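Local coordinates for coenzyme F420-dependent N(5),N(10)-methenyltetrahydromethanopterin reductase-related protein (Desulfurobacterium thermolithotrophum DSM 11699, PDB 6HUZ), which binds the iron-guanylylpyridinol cofactor and methenyltetrahydrofolate and, as a bacterial paralog of [Fe]-hydrogenase, uses tetrahydrofolate derivatives as substrates, at residues L128-A131 / I132-G136; L291-I294 / E295-I298; M322-E325 / H326-L330. All coordinates share one frame; numbering follows the deposited sequence.

Interaction 1: L128-A131 / I132-G136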
loop_
_atom_site.group_PDB
_atom_site.type_symbol
_atom_site.label_atom_id
_atom_site.label_comp_id
_atom_site.label_asym_id
_atom_site.label_seq_id
_atom_site.Cartn_x
_atom_site.Cartn_y
_atom_site.Cartn_z
ATOM N N LEU A 128 11.888 13.931 -22.354
ATOM C CA LEU A 128 11.942 14.594 -23.655
ATOM C C LEU A 128 11.610 16.092 -23.694
ATOM O O LEU A 128 11.581 16.643 -24.778
ATOM C CB LEU A 128 11.035 13.829 -24.631
ATOM C CG LEU A 128 11.482 12.398 -24.948
ATOM C CD1 LEU A 128 10.425 11.678 -25.747
ATOM C CD2 LEU A 128 12.814 12.380 -25.706
ATOM N N GLN A 129 11.397 16.764 -22.561
ATOM C CA GLN A 129 11.062 18.196 -22.608
ATOM C C GLN A 129 12.040 19.093 -23.367
ATOM O O GLN A 129 11.591 19.909 -24.170
ATOM C CB GLN A 129 10.820 18.755 -21.188
ATOM C CG GLN A 129 9.519 18.249 -20.558
ATOM C CD GLN A 129 8.285 18.561 -21.381
ATOM O OE1 GLN A 129 7.987 19.717 -21.691
ATOM N NE2 GLN A 129 7.535 17.544 -21.751
ATOM N N ASN A 130 13.355 18.989 -23.142
ATOM C CA ASN A 130 14.246 19.874 -23.878
ATOM C C ASN A 130 14.290 19.531 -25.383
ATOM O O ASN A 130 14.419 20.425 -26.215
ATOM C CB ASN A 130 15.647 19.856 -23.275
ATOM C CG ASN A 130 16.501 20.980 -23.797
ATOM O OD1 ASN A 130 16.085 22.156 -23.830
ATOM N ND2 ASN A 130 17.712 20.647 -24.229
ATOM N N ALA A 131 14.175 18.248 -25.724
ATOM C CA ALA A 131 14.192 17.820 -27.128
ATOM C C ALA A 131 12.942 18.387 -27.831
ATOM O O ALA A 131 13.038 18.850 -28.955
ATOM C CB ALA A 131 14.215 16.299 -27.204
ATOM N N ILE A 132 11.792 18.375 -27.159
ATOM C CA ILE A 132 10.543 18.915 -27.711
ATOM C C ILE A 132 10.750 20.413 -27.940
ATOM O O ILE A 132 10.472 20.896 -29.028
ATOM C CB ILE A 132 9.338 18.640 -26.791
ATOM C CG1 ILE A 132 8.972 17.138 -26.771
ATOM C CG2 ILE A 132 8.142 19.483 -27.189
ATOM C CD1 ILE A 132 8.230 16.647 -25.388
ATOM N N PHE A 133 11.241 21.161 -26.926
ATOM C CA PHE A 133 11.480 22.598 -27.132
ATOM C C PHE A 133 12.392 22.847 -28.341
ATOM O O PHE A 133 12.067 23.671 -29.192
ATOM C CB PHE A 133 12.116 23.249 -25.897
ATOM C CG PHE A 133 12.574 24.677 -26.114
ATOM C CD1 PHE A 133 11.654 25.707 -26.227
ATOM C CD2 PHE A 133 13.922 24.993 -26.141
ATOM C CE1 PHE A 133 12.077 27.021 -26.392
ATOM C CE2 PHE A 133 14.345 26.308 -26.340
ATOM C CZ PHE A 133 13.420 27.310 -26.484
ATOM N N LEU A 134 13.536 22.150 -28.406
ATOM C CA LEU A 134 14.506 22.316 -29.492
ATOM C C LEU A 134 14.003 21.949 -30.879
ATOM O O LEU A 134 14.316 22.651 -31.832
ATOM C CB LEU A 134 15.762 21.493 -29.198
ATOM C CG LEU A 134 16.637 22.013 -28.075
ATOM C CD1 LEU A 134 17.776 21.044 -27.789
ATOM C CD2 LEU A 134 17.180 23.377 -28.426
ATOM N N GLU A 135 13.238 20.859 -31.005
ATOM C CA GLU A 135 12.734 20.419 -32.317
ATOM C C GLU A 135 11.352 20.990 -32.650
ATOM O O GLU A 135 10.794 20.646 -33.689
ATOM C CB GLU A 135 12.691 18.877 -32.349
ATOM C CG GLU A 135 14.032 18.209 -32.053
ATOM C CD GLU A 135 15.061 18.330 -33.166
ATOM O OE1 GLU A 135 16.250 18.023 -32.921
ATOM O OE2 GLU A 135 14.678 18.734 -34.286
ATOM N N GLY A 136 10.802 21.834 -31.771
ATOM C CA GLY A 136 9.490 22.446 -31.967
ATOM C C GLY A 136 8.369 21.431 -32.145
ATOM O O GLY A 136 7.447 21.661 -32.939
#
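Leu128 and Ile132 start the contact, one helical turn apart. Ile132 N donates to Leu128 O at 3.0 Å. Leu128 both follows helix 121-127 and sits at the N-cap of helix 129-135, so its carbonyl opens the new run of bonds. Three more i to i+4 bonds continue it. Phe133 N meets Gln129 O at 3.0 Å, Leu134 N meets Asn130 O at 2.9 Å, and Glu135 N meets Ala131 O at 2.9 Å. All four carbonyls of 128-131 are thus satisfied within this one helix.

The side chains add one apolar touch and two methyl-to-amide contacts. Ile132 points CG1 back along the helix, opposite its own carbonyl carbon (chi1 -70°). That brings CD1 of Ile132 to 4.0 Å from Leu128 CB. The same methyl lies 3.8 Å from Gln129 NE2, whose hydrogen bond goes to Asn125 O in the preceding helix. On the exposed side, Leu134 CD1 rests 3.6 Å from Asn130 ND2, and their side chains cross at a slant. Leu128 and Ile132 both turn inward onto Phe142 of strand 141-144, and Leu128 also touches helix 95-103.

At the far end Gly136 leaves the helix with a positive phi of 58° and two bonds back into the last turn, a Schellman motif. The bond from Gly136 N to Phe133 O is weak (3.4 Å). The motif ends the second helix of the connection between strands 112-115 and 141-144, the last crossover of the parallel Rossmann-type sheet.

Interaction 2: L291-I294 / E295-I298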
loop_
_atom_site.group_PDB
_atom_site.type_symbol
_atom_site.label_atom_id
_atom_site.label_comp_id
_atom_site.label_asym_id
_atom_site.label_seq_id
_atom_site.Cartn_x
_atom_site.Cartn_y
_atom_site.Cartn_z
ATOM N N LEU A 291 0.945 -16.848 6.094
ATOM C CA LEU A 291 1.882 -16.341 7.097
ATOM C C LEU A 291 2.429 -17.468 7.952
ATOM O O LEU A 291 3.542 -17.346 8.448
ATOM C CB LEU A 291 1.230 -15.292 8.009
ATOM C CG LEU A 291 0.830 -13.989 7.314
ATOM C CD1 LEU A 291 0.134 -13.060 8.298
ATOM C CD2 LEU A 291 2.016 -13.303 6.690
ATOM N N GLU A 292 1.657 -18.556 8.131
ATOM C CA GLU A 292 2.085 -19.694 8.945
ATOM C C GLU A 292 3.354 -20.386 8.446
ATOM O O GLU A 292 4.143 -20.860 9.262
ATOM C CB GLU A 292 0.954 -20.740 9.051
ATOM C CG GLU A 292 -0.281 -20.235 9.791
ATOM C CD GLU A 292 -1.411 -21.240 9.927
ATOM O OE1 GLU A 292 -2.412 -20.913 10.606
ATOM O OE2 GLU A 292 -1.300 -22.352 9.360
ATOM N N LYS A 293 3.551 -20.481 7.130
ATOM C CA LYS A 293 4.743 -21.152 6.600
ATOM C C LYS A 293 5.550 -20.187 5.770
ATOM O O LYS A 293 6.347 -20.622 4.944
ATOM C CB LYS A 293 4.325 -22.338 5.709
ATOM C CG LYS A 293 3.247 -23.227 6.313
ATOM C CD LYS A 293 3.201 -24.617 5.659
ATOM C CE LYS A 293 3.060 -25.732 6.669
ATOM N NZ LYS A 293 2.444 -26.950 6.075
ATOM N N ILE A 294 5.357 -18.882 5.972
ATOM C CA ILE A 294 6.053 -17.892 5.164
ATOM C C ILE A 294 7.569 -18.040 5.163
ATOM O O ILE A 294 8.177 -17.858 4.114
ATOM C CB ILE A 294 5.601 -16.462 5.526
ATOM C CG1 ILE A 294 5.972 -15.491 4.407
ATOM C CG2 ILE A 294 6.172 -16.013 6.867
ATOM C CD1 ILE A 294 5.145 -14.327 4.377
ATOM N N GLU A 295 8.170 -18.372 6.303
ATOM C CA GLU A 295 9.623 -18.541 6.433
ATOM C C GLU A 295 10.222 -19.665 5.568
ATOM O O GLU A 295 11.383 -19.567 5.178
ATOM C CB GLU A 295 10.019 -18.742 7.918
ATOM C CG GLU A 295 9.683 -20.110 8.512
ATOM C CD GLU A 295 8.212 -20.391 8.778
ATOM O OE1 GLU A 295 7.471 -19.438 9.118
ATOM O OE2 GLU A 295 7.800 -21.567 8.646
ATOM N N GLU A 296 9.456 -20.722 5.271
ATOM C CA GLU A 296 9.956 -21.832 4.460
ATOM C C GLU A 296 10.004 -21.455 2.984
ATOM O O GLU A 296 10.844 -21.961 2.240
ATOM C CB GLU A 296 9.033 -23.060 4.582
ATOM C CG GLU A 296 8.611 -23.432 5.994
ATOM C CD GLU A 296 7.757 -24.683 6.071
ATOM O OE1 GLU A 296 6.985 -24.811 7.048
ATOM O OE2 GLU A 296 7.854 -25.534 5.157
ATOM N N THR A 297 9.083 -20.575 2.565
ATOM C CA THR A 297 8.933 -20.119 1.181
ATOM C C THR A 297 9.969 -19.065 0.749
ATOM O O THR A 297 10.354 -19.041 -0.427
ATOM C CB THR A 297 7.482 -19.593 0.966
ATOM O OG1 THR A 297 7.295 -18.321 1.609
ATOM C CG2 THR A 297 6.406 -20.576 1.455
ATOM N N ILE A 298 10.417 -18.195 1.687
ATOM C CA ILE A 298 11.391 -17.130 1.390
ATOM C C ILE A 298 12.587 -17.113 2.348
ATOM O O ILE A 298 12.905 -16.073 2.918
ATOM C CB ILE A 298 10.656 -15.757 1.353
ATOM C CG1 ILE A 298 9.844 -15.497 2.667
ATOM C CG2 ILE A 298 9.751 -15.701 0.123
ATOM C CD1 ILE A 298 9.724 -14.061 3.055
#
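Glu295 and Glu296 bring the flat groups here, two carboxylates set against the chain just before them; no aromatic ring takes part. The Glu295 carboxylate folds back over the backbone of 292-294. Its OE2 lies 3.7 Å from Lys293 CA and its OE1 3.8 Å from Ile294 N. Glu295 reaches there because CG sits between its own backbone N and carbonyl carbon (chi1 74°) and the chain then bends. The Glu296 side chain crosses the stem of Lys293 at a slant, with OE1 3.9 Å from Lys293 CB.

Residues 291-298 join the end of helix 282-292 to the short helix 294-297, with Lys293 at the latter's N-cap position. Glu296 N comes to Lys293 O at 3.1 Å from well above the carbonyl plane, 52° out of it. Ile294 O receives the Thr297 hydroxyl at 2.7 Å, together with weak bonds from Thr297 N and Ile298 N. Both isoleucines pack on the second subunit, on its Phe214 and Ile218.

Lys293 NZ and Glu296 OE1 stay 5.1 Å apart, so they form no salt bridge and any attraction is probably modest. The turn is held by the Glu296 N bond and by the threonine hydroxyl, the shortest bond, on a carbonyl whose backbone bonds are weak.

Interaction 3: M322-E325 / H326-L330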
loop_
_atom_site.group_PDB
_atom_site.type_symbol
_atom_site.label_atom_id
_atom_site.label_comp_id
_atom_site.label_asym_id
_atom_site.label_seq_id
_atom_site.Cartn_x
_atom_site.Cartn_y
_atom_site.Cartn_z
ATOM N N MET A 322 -0.483 14.525 0.893
ATOM C CA MET A 322 -0.358 15.673 1.790
ATOM C C MET A 322 1.046 16.277 1.648
ATOM O O MET A 322 1.171 17.498 1.593
ATOM C CB MET A 322 -0.586 15.276 3.251
ATOM C CG MET A 322 -2.033 15.022 3.599
ATOM S SD MET A 322 -2.212 14.459 5.325
ATOM C CE MET A 322 -1.724 15.969 6.237
ATOM N N LEU A 323 2.103 15.440 1.607
ATOM C CA LEU A 323 3.479 15.942 1.426
ATOM C C LEU A 323 3.581 16.598 0.024
ATOM O O LEU A 323 4.260 17.601 -0.155
ATOM C CB LEU A 323 4.507 14.788 1.474
ATOM C CG LEU A 323 4.832 14.179 2.843
ATOM C CD1 LEU A 323 5.290 12.727 2.695
ATOM C CD2 LEU A 323 5.913 14.953 3.533
ATOM N N VAL A 324 2.915 16.011 -0.970
ATOM C CA VAL A 324 2.940 16.538 -2.340
ATOM C C VAL A 324 2.323 17.956 -2.352
ATOM O O VAL A 324 2.912 18.890 -2.912
ATOM C CB VAL A 324 2.259 15.571 -3.348
ATOM C CG1 VAL A 324 2.003 16.250 -4.711
ATOM C CG2 VAL A 324 3.118 14.326 -3.552
ATOM N N GLU A 325 1.165 18.130 -1.707
ATOM C CA GLU A 325 0.503 19.434 -1.672
ATOM C C GLU A 325 1.387 20.502 -1.020
ATOM O O GLU A 325 1.466 21.607 -1.527
ATOM C CB GLU A 325 -0.819 19.353 -0.891
ATOM C CG GLU A 325 -1.972 18.824 -1.719
ATOM C CD GLU A 325 -3.223 18.554 -0.909
ATOM O OE1 GLU A 325 -3.726 17.407 -0.959
ATOM O OE2 GLU A 325 -3.703 19.485 -0.221
ATOM N N HIS A 326 2.017 20.172 0.096
ATOM C CA HIS A 326 2.887 21.093 0.823
ATOM C C HIS A 326 4.100 21.461 -0.017
ATOM O O HIS A 326 4.464 22.637 -0.092
ATOM C CB HIS A 326 3.351 20.470 2.145
ATOM C CG HIS A 326 2.396 20.690 3.279
ATOM N ND1 HIS A 326 1.374 19.788 3.554
ATOM C CD2 HIS A 326 2.328 21.704 4.169
ATOM C CE1 HIS A 326 0.727 20.279 4.601
ATOM N NE2 HIS A 326 1.270 21.429 5.009
ATOM N N MET A 327 4.739 20.455 -0.624
ATOM C CA MET A 327 5.907 20.674 -1.479
ATOM C C MET A 327 5.549 21.569 -2.662
ATOM O O MET A 327 6.285 22.520 -2.949
ATOM C CB MET A 327 6.459 19.342 -1.989
ATOM C CG MET A 327 7.348 18.673 -0.994
ATOM S SD MET A 327 8.866 19.635 -0.754
ATOM C CE MET A 327 9.809 19.002 -2.110
ATOM N N GLU A 328 4.413 21.290 -3.332
ATOM C CA GLU A 328 3.959 22.106 -4.468
ATOM C C GLU A 328 3.770 23.571 -4.025
ATOM O O GLU A 328 4.106 24.479 -4.776
ATOM C CB GLU A 328 2.616 21.598 -5.034
ATOM C CG GLU A 328 2.707 20.341 -5.883
ATOM C CD GLU A 328 3.335 20.498 -7.252
ATOM O OE1 GLU A 328 3.611 21.647 -7.662
ATOM O OE2 GLU A 328 3.560 19.464 -7.916
ATOM N N ASP A 329 3.213 23.790 -2.818
ATOM C CA ASP A 329 2.974 25.144 -2.284
ATOM C C ASP A 329 4.275 25.844 -1.906
ATOM O O ASP A 329 4.394 27.054 -2.045
ATOM C CB ASP A 329 2.080 25.083 -1.026
ATOM C CG ASP A 329 0.615 24.799 -1.291
ATOM O OD1 ASP A 329 0.163 25.015 -2.441
ATOM O OD2 ASP A 329 -0.078 24.361 -0.355
ATOM N N LEU A 330 5.238 25.084 -1.403
ATOM C CA LEU A 330 6.533 25.602 -0.961
ATOM C C LEU A 330 7.549 25.839 -2.111
ATOM O O LEU A 330 8.166 26.909 -2.200
ATOM C CB LEU A 330 7.079 24.559 0.037
ATOM C CG LEU A 330 8.356 24.886 0.783
ATOM C CD1 LEU A 330 8.236 26.198 1.546
ATOM C CD2 LEU A 330 8.680 23.779 1.761
#
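Met322 O is gripped twice by His326, once by its ring and once by its backbone. His326 ND1 donates to Met322 O at 3.0 Å, and His326 N donates to the same oxygen at 3.2 Å. The two donors come from opposite faces of the carbonyl plane. This is an alpha-helical turn of helix 320-331 in which a histidine reinforces its own i to i+4 bond. The bond direction places a proton on ND1. CG of His326 lies on the far side of CB from the carbonyl carbon (chi1 -87°), which turns the ring back toward the preceding turn.

Further bonds follow the same spacing. Met327 N meets Leu323 O at 2.9 Å, Glu328 N meets Val324 O at 2.9 Å, and Asp329 N meets Glu325 O at 3.1 Å. The stems of Met327 and Glu328 lie close to the carbonyl oxygens that their own backbone N atoms bond to, with Glu328 CG at 3.3 Å from Val324 O.

One side of the helix is built into the protein. Val324, Met327 and Glu328 pack on Leu336 of helix 333-345, and Met327 also meets Met327 of the second subunit. Glu325 has its polar partner across that interface: its OE1 forms a salt bridge with Lys252 of the second subunit. A bound sodium ion lies about 3 Å from the Glu325 side chain at its nearest atoms. In the histidine, Met322 O lies at the edge of the ring, only 3° out of its plane, so the ND1-H bond is directed within that plane.

How the interactions relate
All three are local contacts within one continuous stretch, partly buried and far from the chain's centre. They do not touch one another. Interaction 1 lies in the cofactor-binding Rossmann-type part and packs against its own sheet; no other chain of the assembly reaches it. Interactions 2 and 3 both meet the second subunit, although their centres are about 40 Å apart. Interactions 1 and 2 sit on opposite sides of the chain's centre. Their chemistry differs accordingly. Regular backbone bonds carry 128-136 to a glycine stop. A hydroxyl backs up weak bonds at the break in 291-298. In 322-330 a full helix gains a ring bond, and its Glu325 pairs with Lys252 of the second subunit.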